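Unknown conserved protein BH2331 (Bacillus halodurans, PDB 1VL5) is of unproven function but probably transfers methyl groups from S-adenosylmethionine, as a member of the class I methyltransferase superfamily. Local coordinates at residues A180-E185 with M247-P252; F104-C109 with G133-L138; D140-E145 with W168-W173; S24-L29 with G49-A54. All blocks are in the same frame, centred on the assembly; numbering follows the deposited sequence.

Contact 1 of 4, residues A180-E185 with M247-P252; sequences AGFELE and MKARKP
E183 and R250 form an antiparallel hydrogen-bonded pair: E183 N reaches R250 O at 2.8 Å with an almost straight N-H...O angle of 176°, and R250 N returns to E183 O at 2.7 Å. E185 N adds a third backbone bond, to K248 O. Between them L184 faces A249 as a non-hydrogen-bonded pair.

The polar side-chain contact is a salt bridge. R250 grips E185 side-on, NE to OE2 at 3.0 Å and NH2 to OE1 at 3.1 Å. The carboxylate lies at the guanidinium edge with the two planes 52° apart, and NE meets OE2 from above the carboxylate plane. The R250 chain turns at CD (chi2 71°) and again at NE, which folds it back beside E185; NH1 bonds to G133 O.

In the apolar contacts F182 CD1 lies 3.9 Å from A249 CB, and L184 CD1 lies 4.0 Å from M247 CB, M247 being selenomethionine. The F182 ring also meets Y127 edge-to-face.

An alanine in place of R250 would probably leave the E185 carboxylate without its two-nitrogen partner and G133 O without this donor. Backbone bonds thus set the register of the outer strand 183-195, with an ion pair on the R250 face and apolar packing on the A249 face.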
# COMPACT_ATOMS: atom_id res chain seq x y z
N ALA A 180 0.88 14.87 -11.23
CA ALA A 180 0.55 13.95 -12.31
C ALA A 180 -0.77 14.30 -13.01
O ALA A 180 -1.07 13.75 -14.09
CB ALA A 180 0.46 12.55 -11.76
N GLY A 181 -1.58 15.17 -12.41
CA GLY A 181 -2.84 15.57 -13.02
C GLY A 181 -4.05 14.99 -12.39
O GLY A 181 -5.14 15.26 -12.86
N PHE A 182 -3.90 14.20 -11.32
CA PHE A 182 -5.05 13.59 -10.67
C PHE A 182 -5.75 14.66 -9.85
O PHE A 182 -5.10 15.57 -9.32
CB PHE A 182 -4.62 12.48 -9.70
CG PHE A 182 -4.37 11.16 -10.35
CD1 PHE A 182 -5.43 10.39 -10.76
CD2 PHE A 182 -3.08 10.67 -10.49
CE1 PHE A 182 -5.22 9.18 -11.32
CE2 PHE A 182 -2.85 9.46 -11.05
CZ PHE A 182 -3.93 8.69 -11.48
N GLU A 183 -7.06 14.51 -9.70
CA GLU A 183 -7.81 15.33 -8.74
C GLU A 183 -8.32 14.43 -7.62
O GLU A 183 -9.14 13.57 -7.84
CB GLU A 183 -8.95 16.08 -9.40
CG GLU A 183 -8.48 17.19 -10.33
CD GLU A 183 -9.59 17.91 -11.06
OE1 GLU A 183 -10.72 17.40 -11.19
OE2 GLU A 183 -9.32 19.00 -11.55
N LEU A 184 -7.74 14.59 -6.46
CA LEU A 184 -8.14 13.90 -5.28
C LEU A 184 -9.62 14.16 -5.02
O LEU A 184 -10.11 15.26 -5.17
CB LEU A 184 -7.32 14.36 -4.08
CG LEU A 184 -7.62 13.60 -2.78
CD1 LEU A 184 -7.17 12.12 -2.85
CD2 LEU A 184 -6.98 14.27 -1.61
N GLU A 185 -10.33 13.10 -4.71
CA GLU A 185 -11.73 13.18 -4.28
C GLU A 185 -11.84 12.92 -2.79
O GLU A 185 -12.53 13.64 -2.14
CB GLU A 185 -12.58 12.19 -5.08
CG GLU A 185 -12.73 12.63 -6.54
CD GLU A 185 -13.68 11.84 -7.37
OE1 GLU A 185 -14.13 10.76 -6.93
OE2 GLU A 185 -13.98 12.36 -8.48
N MSE A 247 -6.66 6.71 -0.59
CA MSE A 247 -6.99 7.80 -1.49
C MSE A 247 -7.74 7.33 -2.75
O MSE A 247 -7.44 6.27 -3.32
CB MSE A 247 -5.72 8.57 -1.83
CG MSE A 247 -5.06 9.17 -0.64
SE MSE A 247 -3.24 9.84 -1.11
CE MSE A 247 -2.50 8.12 -1.25
N LYS A 248 -8.80 8.08 -3.09
CA LYS A 248 -9.56 7.96 -4.32
C LYS A 248 -9.28 9.24 -5.07
O LYS A 248 -9.68 10.33 -4.61
CB LYS A 248 -11.07 7.86 -4.00
CG LYS A 248 -12.00 7.64 -5.19
CD LYS A 248 -13.47 7.75 -4.76
CE LYS A 248 -14.41 7.50 -5.87
NZ LYS A 248 -14.67 6.06 -6.14
N ALA A 249 -8.55 9.13 -6.18
CA ALA A 249 -8.16 10.27 -7.01
C ALA A 249 -8.71 10.06 -8.43
O ALA A 249 -8.65 8.97 -8.96
CB ALA A 249 -6.64 10.40 -7.05
N ARG A 250 -9.30 11.10 -9.01
CA ARG A 250 -9.89 11.06 -10.34
C ARG A 250 -8.95 11.56 -11.43
O ARG A 250 -8.29 12.59 -11.27
CB ARG A 250 -11.16 11.91 -10.31
CG ARG A 250 -12.06 11.86 -11.52
CD ARG A 250 -12.79 10.53 -11.63
NE ARG A 250 -13.56 10.18 -10.46
CZ ARG A 250 -14.12 8.99 -10.29
NH1 ARG A 250 -14.02 8.07 -11.24
NH2 ARG A 250 -14.83 8.73 -9.19
N LYS A 251 -8.86 10.80 -12.52
CA LYS A 251 -8.36 11.34 -13.79
C LYS A 251 -9.54 12.09 -14.46
O LYS A 251 -10.58 11.51 -14.75
CB LYS A 251 -7.86 10.27 -14.73
CG LYS A 251 -7.50 10.72 -16.12
CD LYS A 251 -6.65 9.65 -16.83
CE LYS A 251 -6.03 10.14 -18.18
NZ LYS A 251 -5.42 9.01 -18.94
N PRO A 252 -9.40 13.40 -14.63
CA PRO A 252 -10.53 14.21 -15.09
C PRO A 252 -11.15 13.83 -16.43
O PRO A 252 -10.48 13.32 -17.31
CB PRO A 252 -9.93 15.63 -15.10
CG PRO A 252 -8.88 15.57 -14.07
CD PRO A 252 -8.24 14.24 -14.28

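Contact 2 of 4, residues F104-C109 with G133-L138; sequences FHIVTC and GGQLLL
H105 O accepts from Q135 N at 2.9 Å and begins a parallel ladder running up to C109 and L138. V107 N donates to Q135 O at 3.0 Å, L137 N to V107 O at 2.9 Å, and C109 N to L137 O at 3.0 Å; the last three donors lie nearly along the C=O axis. Strand directions differ by 7°, so the segments run almost parallel. The same carbonyl oxygens also receive CA-H contacts: Q135 O from I106 CA, V107 O from L136 CA.

Side chains pair on both faces. On one, I106 and Q135 run side by side, CG1 to CG at 3.8 Å, while I106 CG2 meets L137 CD1, also at 3.8 Å. With CG1 beside the backbone N (chi1 -59°), CG2 is left anti to N, on the L137 side. On the other face L136 CD1 lies 4.0 Å from V107 CG1, and L138 CD1 packs on C109 CB.

An alanine at I106 would probably open a gap beside the aliphatic part of Q135 and leave L137 CD1 without the I106 CG2 contact.

Strand 40-44 pairs with the other edge of strand 104-110, and strand 236-250 with that of strand 134-142; helix 119-129 packs against V107, C109 and L138 through V129 and F122.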
# COMPACT_ATOMS: atom_id res chain seq x y z
N PHE A 104 -7.75 1.42 -18.55
CA PHE A 104 -8.44 0.99 -17.35
C PHE A 104 -9.45 1.98 -16.81
O PHE A 104 -9.22 3.18 -16.82
CB PHE A 104 -7.37 0.64 -16.27
CG PHE A 104 -6.46 -0.49 -16.70
CD1 PHE A 104 -6.94 -1.80 -16.71
CD2 PHE A 104 -5.21 -0.24 -17.25
CE1 PHE A 104 -6.14 -2.83 -17.14
CE2 PHE A 104 -4.39 -1.30 -17.70
CZ PHE A 104 -4.90 -2.61 -17.65
N HIS A 105 -10.57 1.48 -16.25
CA HIS A 105 -11.44 2.34 -15.45
C HIS A 105 -10.88 2.61 -14.05
O HIS A 105 -11.09 3.69 -13.49
CB HIS A 105 -12.82 1.75 -15.35
CG HIS A 105 -13.44 1.46 -16.68
ND1 HIS A 105 -13.21 0.28 -17.36
CD2 HIS A 105 -14.27 2.18 -17.46
CE1 HIS A 105 -13.91 0.28 -18.48
NE2 HIS A 105 -14.55 1.43 -18.57
N ILE A 106 -10.17 1.61 -13.50
CA ILE A 106 -9.65 1.68 -12.14
C ILE A 106 -8.22 1.18 -12.10
O ILE A 106 -7.90 0.20 -12.71
CB ILE A 106 -10.54 0.85 -11.14
CG1 ILE A 106 -11.97 1.37 -11.12
CG2 ILE A 106 -9.93 0.91 -9.73
CD1 ILE A 106 -12.94 0.54 -10.29
N VAL A 107 -7.36 1.89 -11.37
CA VAL A 107 -6.07 1.34 -10.99
C VAL A 107 -6.11 1.25 -9.49
O VAL A 107 -6.41 2.23 -8.82
CB VAL A 107 -4.88 2.21 -11.46
CG1 VAL A 107 -3.57 1.64 -10.97
CG2 VAL A 107 -4.83 2.30 -12.94
N THR A 108 -5.80 0.07 -8.96
CA THR A 108 -5.63 -0.12 -7.54
C THR A 108 -4.20 -0.44 -7.16
O THR A 108 -3.45 -1.08 -7.92
CB THR A 108 -6.53 -1.26 -6.96
OG1 THR A 108 -6.47 -2.47 -7.76
CG2 THR A 108 -7.91 -0.82 -6.87
N CYS A 109 -3.81 -0.03 -5.96
CA CYS A 109 -2.49 -0.32 -5.44
C CYS A 109 -2.52 -0.24 -3.91
O CYS A 109 -2.72 0.83 -3.36
CB CYS A 109 -1.46 0.69 -5.96
SG CYS A 109 0.21 0.21 -5.57
N GLY A 133 -11.89 10.13 -16.68
CA GLY A 133 -12.92 9.86 -15.68
C GLY A 133 -12.64 8.63 -14.83
O GLY A 133 -13.46 8.24 -14.00
N GLY A 134 -11.52 7.95 -15.09
CA GLY A 134 -11.17 6.77 -14.30
C GLY A 134 -10.62 7.13 -12.94
O GLY A 134 -10.40 8.33 -12.66
N GLN A 135 -10.43 6.14 -12.07
CA GLN A 135 -9.97 6.47 -10.74
C GLN A 135 -8.76 5.63 -10.29
O GLN A 135 -8.62 4.49 -10.65
CB GLN A 135 -11.10 6.32 -9.72
CG GLN A 135 -11.76 4.91 -9.75
CD GLN A 135 -12.77 4.68 -8.62
OE1 GLN A 135 -12.54 5.06 -7.47
NE2 GLN A 135 -13.88 4.00 -8.93
N LEU A 136 -7.92 6.25 -9.47
CA LEU A 136 -6.84 5.57 -8.77
C LEU A 136 -7.29 5.41 -7.33
O LEU A 136 -7.68 6.37 -6.69
CB LEU A 136 -5.56 6.40 -8.81
CG LEU A 136 -4.44 5.93 -7.89
CD1 LEU A 136 -3.88 4.59 -8.26
CD2 LEU A 136 -3.33 7.03 -7.91
N LEU A 137 -7.17 4.19 -6.82
CA LEU A 137 -7.41 3.85 -5.45
C LEU A 137 -6.09 3.38 -4.86
O LEU A 137 -5.62 2.29 -5.16
CB LEU A 137 -8.50 2.75 -5.40
CG LEU A 137 -9.91 3.25 -5.81
CD1 LEU A 137 -10.80 2.10 -6.27
CD2 LEU A 137 -10.63 4.01 -4.73
N LEU A 138 -5.52 4.18 -3.96
CA LEU A 138 -4.21 3.92 -3.41
C LEU A 138 -4.26 3.83 -1.91
O LEU A 138 -4.80 4.72 -1.25
CB LEU A 138 -3.27 5.04 -3.83
CG LEU A 138 -1.81 5.11 -3.39
CD1 LEU A 138 -1.01 3.93 -3.82
CD2 LEU A 138 -1.19 6.38 -3.96

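Contact 3 of 4, residues D140-E145 with W168-W173; sequences DNSAPE and WKKSDW
E145 turns its carboxylate to S171, and the firm grip is S171 N to OE2 at 3.1 Å, on the syn lone pair. The hydroxyl OG also bonds to OE1, again on the syn side, but its modelled length is too short to be relied on. The E145 chain bends at CD (chi2 -60°), bringing its end back toward the first turn of helix 170-180.

The buried part is the backbone of S142 and A143 beside W168 and K169. One backbone bond holds it, A143 N to W168 O at 3.0 Å; it is straight at the hydrogen (169°), although the donor stands well above the carbonyl plane. CA-H...O contacts add to it, K169 CA lying 3.4 Å from A143 O. A four-coordinate water joins D140 and N141 to W168 N and the W173 ring N-H.

Around the gripped carboxylate the surroundings face solvent, and here a water and long chains do the bridging. K169 NZ reaches E145 O at 2.9 Å and P144 O, and makes salt bridges to D147 and D150. K170 N and NZ both donate to a second water, which donates to A143 O and E145 OE2; the K170 NZ salt bridge is to E243. These neighbouring positive groups would probably favour a charged E145.

K169 is the N-cap. D172 OD2 reaches back to K169 N at 2.9 Å, as in one half of a capping box, while E145 caps the helix N-H of S171. This capped helix start lies where the chain leaves the Rossmann-like methyltransferase sheet after strand 134-142.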
# COMPACT_ATOMS: atom_id res chain seq x y z
N ASP A 140 -1.80 2.78 1.50
CA ASP A 140 -0.48 2.56 2.01
C ASP A 140 -0.35 3.12 3.40
O ASP A 140 -1.12 3.96 3.84
CB ASP A 140 0.58 3.22 1.09
CG ASP A 140 1.92 2.44 1.06
OD1 ASP A 140 1.97 1.29 1.55
OD2 ASP A 140 2.91 3.02 0.58
N ASN A 141 0.74 2.73 4.05
CA ASN A 141 1.16 3.36 5.31
C ASN A 141 1.74 4.69 5.00
O ASN A 141 2.32 4.88 3.93
CB ASN A 141 2.22 2.54 5.99
CG ASN A 141 1.83 1.10 6.09
OD1 ASN A 141 0.79 0.76 6.68
ND2 ASN A 141 2.63 0.24 5.45
N SER A 142 1.57 5.60 5.96
CA SER A 142 1.91 7.00 5.79
C SER A 142 2.77 7.48 6.94
O SER A 142 2.70 6.96 8.00
CB SER A 142 0.65 7.86 5.62
OG SER A 142 -0.32 7.58 6.61
N ALA A 143 3.62 8.46 6.66
CA ALA A 143 4.50 9.08 7.64
C ALA A 143 3.91 10.40 8.13
O ALA A 143 3.21 11.07 7.37
CB ALA A 143 5.88 9.34 6.98
N PRO A 144 4.16 10.74 9.40
CA PRO A 144 3.80 12.05 9.94
C PRO A 144 4.36 13.21 9.13
O PRO A 144 5.42 13.12 8.47
CB PRO A 144 4.44 12.04 11.33
CG PRO A 144 4.49 10.66 11.71
CD PRO A 144 4.74 9.88 10.44
N GLU A 145 3.68 14.32 9.23
CA GLU A 145 4.18 15.52 8.64
C GLU A 145 5.42 15.98 9.39
O GLU A 145 6.35 16.53 8.79
CB GLU A 145 3.12 16.60 8.66
CG GLU A 145 1.94 16.34 7.81
CD GLU A 145 2.26 16.17 6.33
OE1 GLU A 145 3.13 16.91 5.78
OE2 GLU A 145 1.62 15.26 5.74
N TRP A 168 5.51 7.64 2.62
CA TRP A 168 5.55 9.04 2.33
C TRP A 168 4.53 9.76 3.21
O TRP A 168 3.57 9.14 3.73
CB TRP A 168 5.29 9.28 0.85
CG TRP A 168 6.29 8.64 -0.02
CD1 TRP A 168 6.34 7.32 -0.38
CD2 TRP A 168 7.43 9.26 -0.63
NE1 TRP A 168 7.44 7.09 -1.18
CE2 TRP A 168 8.13 8.26 -1.33
CE3 TRP A 168 7.91 10.56 -0.68
CZ2 TRP A 168 9.29 8.53 -2.06
CZ3 TRP A 168 9.08 10.82 -1.37
CH2 TRP A 168 9.74 9.81 -2.08
N LYS A 169 4.77 11.06 3.42
CA LYS A 169 3.81 11.94 4.11
C LYS A 169 2.55 12.02 3.26
O LYS A 169 2.60 11.90 2.03
CB LYS A 169 4.33 13.36 4.34
CG LYS A 169 5.70 13.49 5.05
CD LYS A 169 6.09 14.98 5.09
CE LYS A 169 7.42 15.39 5.78
NZ LYS A 169 7.70 14.69 7.02
N LYS A 170 1.42 12.20 3.94
CA LYS A 170 0.20 12.55 3.27
C LYS A 170 0.38 13.75 2.33
O LYS A 170 -0.11 13.72 1.22
CB LYS A 170 -0.90 12.78 4.31
CG LYS A 170 -1.32 11.51 5.03
CD LYS A 170 -2.53 11.71 5.97
CE LYS A 170 -2.30 12.65 7.12
NZ LYS A 170 -1.40 12.02 8.16
N SER A 171 1.14 14.76 2.74
CA SER A 171 1.43 15.92 1.88
C SER A 171 2.26 15.54 0.67
O SER A 171 2.11 16.16 -0.39
CB SER A 171 2.17 17.01 2.66
OG SER A 171 3.33 16.45 3.28
N ASP A 172 3.12 14.53 0.81
CA ASP A 172 3.95 14.05 -0.30
C ASP A 172 3.04 13.45 -1.34
O ASP A 172 3.22 13.67 -2.53
CB ASP A 172 4.95 12.97 0.13
CG ASP A 172 6.10 13.48 1.02
OD1 ASP A 172 6.49 14.66 0.93
OD2 ASP A 172 6.61 12.63 1.81
N TRP A 173 2.07 12.64 -0.92
CA TRP A 173 1.11 12.04 -1.85
C TRP A 173 0.22 13.08 -2.54
O TRP A 173 -0.09 12.95 -3.70
CB TRP A 173 0.21 10.98 -1.17
CG TRP A 173 0.90 9.72 -0.97
CD1 TRP A 173 1.23 9.14 0.22
CD2 TRP A 173 1.39 8.86 -1.99
NE1 TRP A 173 1.89 7.97 -0.00
CE2 TRP A 173 2.00 7.77 -1.35
CE3 TRP A 173 1.35 8.89 -3.39
CZ2 TRP A 173 2.60 6.74 -2.05
CZ3 TRP A 173 1.92 7.85 -4.09
CH2 TRP A 173 2.53 6.78 -3.41
O HOH W 1 3.32 5.76 1.64
O HOH W 2 1.28 12.78 6.76

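Contact 4 of 4, residues S24-L29 with G49-A54; sequences SDLAKL and GHVANA
L26 and V51 mark the nearest backbone approach, CA to CA 7.2 Å, between the first turns of two helices whose N-caps are D25 and G49. D25 OD1 accepts from K28 N at 3.0 Å, a capping bond, whereas G49 has a positive phi of 89°, a backbone shape that favours glycine.

The contact itself is apolar and small, burying 180 Å² over both sides. L26 makes three of the four residue contacts with its two methyls. CD2 meets V51 CG2 at 3.9 Å; CD1 lies 3.7 Å from H50 O, touches H50 CB and comes to 4.2 Å from A54 CB. L26 thus spans one turn of the partner helix, from H50 to A54, its side chain at about a right angle to that of H50 and oblique to V51. One turn on, L29 CD2 meets the other V51 methyl, CG1, at 4.1 Å. With CG1 anti to the backbone N (chi1 179°), V51 presents one methyl to each leucine.

G49 and A52 fit a GxGxxA-like sequence, consistent with the glycine-rich turn that binds S-adenosylmethionine in relatives. V51 also rests on T108 and R110 of strand 104-110, A52 and N53 pack against helix 69-81, and K28 of helix 26-33 touches L246 of strand 236-250.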
# COMPACT_ATOMS: atom_id res chain seq x y z
N SER A 24 -8.34 0.28 7.66
CA SER A 24 -8.14 0.39 6.22
C SER A 24 -8.17 -1.02 5.67
O SER A 24 -7.12 -1.62 5.32
CB SER A 24 -6.83 1.13 5.79
OG SER A 24 -6.91 1.51 4.39
N ASP A 25 -9.39 -1.55 5.59
CA ASP A 25 -9.53 -2.92 5.09
C ASP A 25 -10.11 -3.01 3.66
O ASP A 25 -10.37 -1.99 2.99
CB ASP A 25 -10.28 -3.78 6.11
CG ASP A 25 -11.65 -3.32 6.38
OD1 ASP A 25 -12.18 -2.46 5.61
OD2 ASP A 25 -12.19 -3.81 7.39
N LEU A 26 -10.31 -4.24 3.18
CA LEU A 26 -10.72 -4.38 1.82
C LEU A 26 -12.15 -3.90 1.68
O LEU A 26 -12.53 -3.37 0.63
CB LEU A 26 -10.57 -5.82 1.35
CG LEU A 26 -9.14 -6.27 1.11
CD1 LEU A 26 -9.14 -7.74 0.70
CD2 LEU A 26 -8.52 -5.44 0.04
N ALA A 27 -12.94 -4.12 2.73
CA ALA A 27 -14.35 -3.72 2.68
C ALA A 27 -14.46 -2.19 2.48
O ALA A 27 -15.26 -1.72 1.69
CB ALA A 27 -15.06 -4.16 3.95
N LYS A 28 -13.69 -1.43 3.24
CA LYS A 28 -13.60 0.02 3.09
C LYS A 28 -13.16 0.50 1.69
O LYS A 28 -13.76 1.40 1.09
CB LYS A 28 -12.68 0.60 4.17
CG LYS A 28 -12.66 2.12 4.15
CD LYS A 28 -13.99 2.73 4.63
N LEU A 29 -12.12 -0.13 1.15
CA LEU A 29 -11.73 0.08 -0.25
C LEU A 29 -12.85 -0.16 -1.24
O LEU A 29 -13.10 0.66 -2.10
CB LEU A 29 -10.55 -0.83 -0.59
CG LEU A 29 -9.97 -0.83 -2.02
CD1 LEU A 29 -9.48 0.52 -2.43
CD2 LEU A 29 -8.80 -1.80 -2.09
N GLY A 49 -2.42 -11.18 -4.04
CA GLY A 49 -3.59 -11.13 -4.92
C GLY A 49 -4.90 -10.74 -4.24
O GLY A 49 -5.98 -10.94 -4.81
N HIS A 50 -4.82 -10.14 -3.06
CA HIS A 50 -6.06 -9.94 -2.29
C HIS A 50 -6.97 -8.88 -2.86
O HIS A 50 -8.16 -8.95 -2.67
CB HIS A 50 -5.76 -9.58 -0.84
CG HIS A 50 -5.15 -10.70 -0.06
ND1 HIS A 50 -5.11 -11.99 -0.53
CD2 HIS A 50 -4.59 -10.72 1.17
CE1 HIS A 50 -4.52 -12.76 0.37
NE2 HIS A 50 -4.20 -12.01 1.41
N VAL A 51 -6.39 -7.82 -3.43
CA VAL A 51 -7.24 -6.78 -4.01
C VAL A 51 -7.96 -7.30 -5.29
O VAL A 51 -9.17 -7.14 -5.43
CB VAL A 51 -6.46 -5.46 -4.22
CG1 VAL A 51 -7.34 -4.37 -4.86
CG2 VAL A 51 -5.95 -4.93 -2.90
N ALA A 52 -7.21 -7.87 -6.22
CA ALA A 52 -7.81 -8.44 -7.39
C ALA A 52 -8.88 -9.43 -7.01
O ALA A 52 -9.93 -9.50 -7.65
CB ALA A 52 -6.73 -9.17 -8.27
N ASN A 53 -8.58 -10.25 -5.99
CA ASN A 53 -9.53 -11.25 -5.49
C ASN A 53 -10.86 -10.61 -5.07
O ASN A 53 -11.93 -11.10 -5.43
CB ASN A 53 -8.95 -11.92 -4.26
CG ASN A 53 -9.80 -13.06 -3.78
OD1 ASN A 53 -9.85 -14.11 -4.41
ND2 ASN A 53 -10.43 -12.88 -2.61
N ALA A 54 -10.74 -9.53 -4.30
CA ALA A 54 -11.92 -8.81 -3.82
C ALA A 54 -12.71 -8.12 -4.92
O ALA A 54 -13.92 -8.11 -4.86
CB ALA A 54 -11.49 -7.79 -2.77

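Overall arrangement
Contacts 1 and 2 are neighbours in one mixed sheet, their centres 9 Å apart: strand 236-250 pairs with 134-142, and K248 NZ reaches Q135 OE1 at 2.7 Å. Strand 134-142 continues from contact 2 into contact 3, centres 19 Å apart, where L138 CD2 packs on W173 CZ3 at 3.4 Å. W173 CB also lies 3.6 Å from M247 SE, joining contact 3 to contact 1. Contact 4 touches contact 2, 13 Å away between centres, through T108 OG1 and V51 CG1 (3.6 Å). Its glycine-rich turn probably lies by the cofactor site; contact 3 sits across the chain centre, 21 Å from contact 4 between centres.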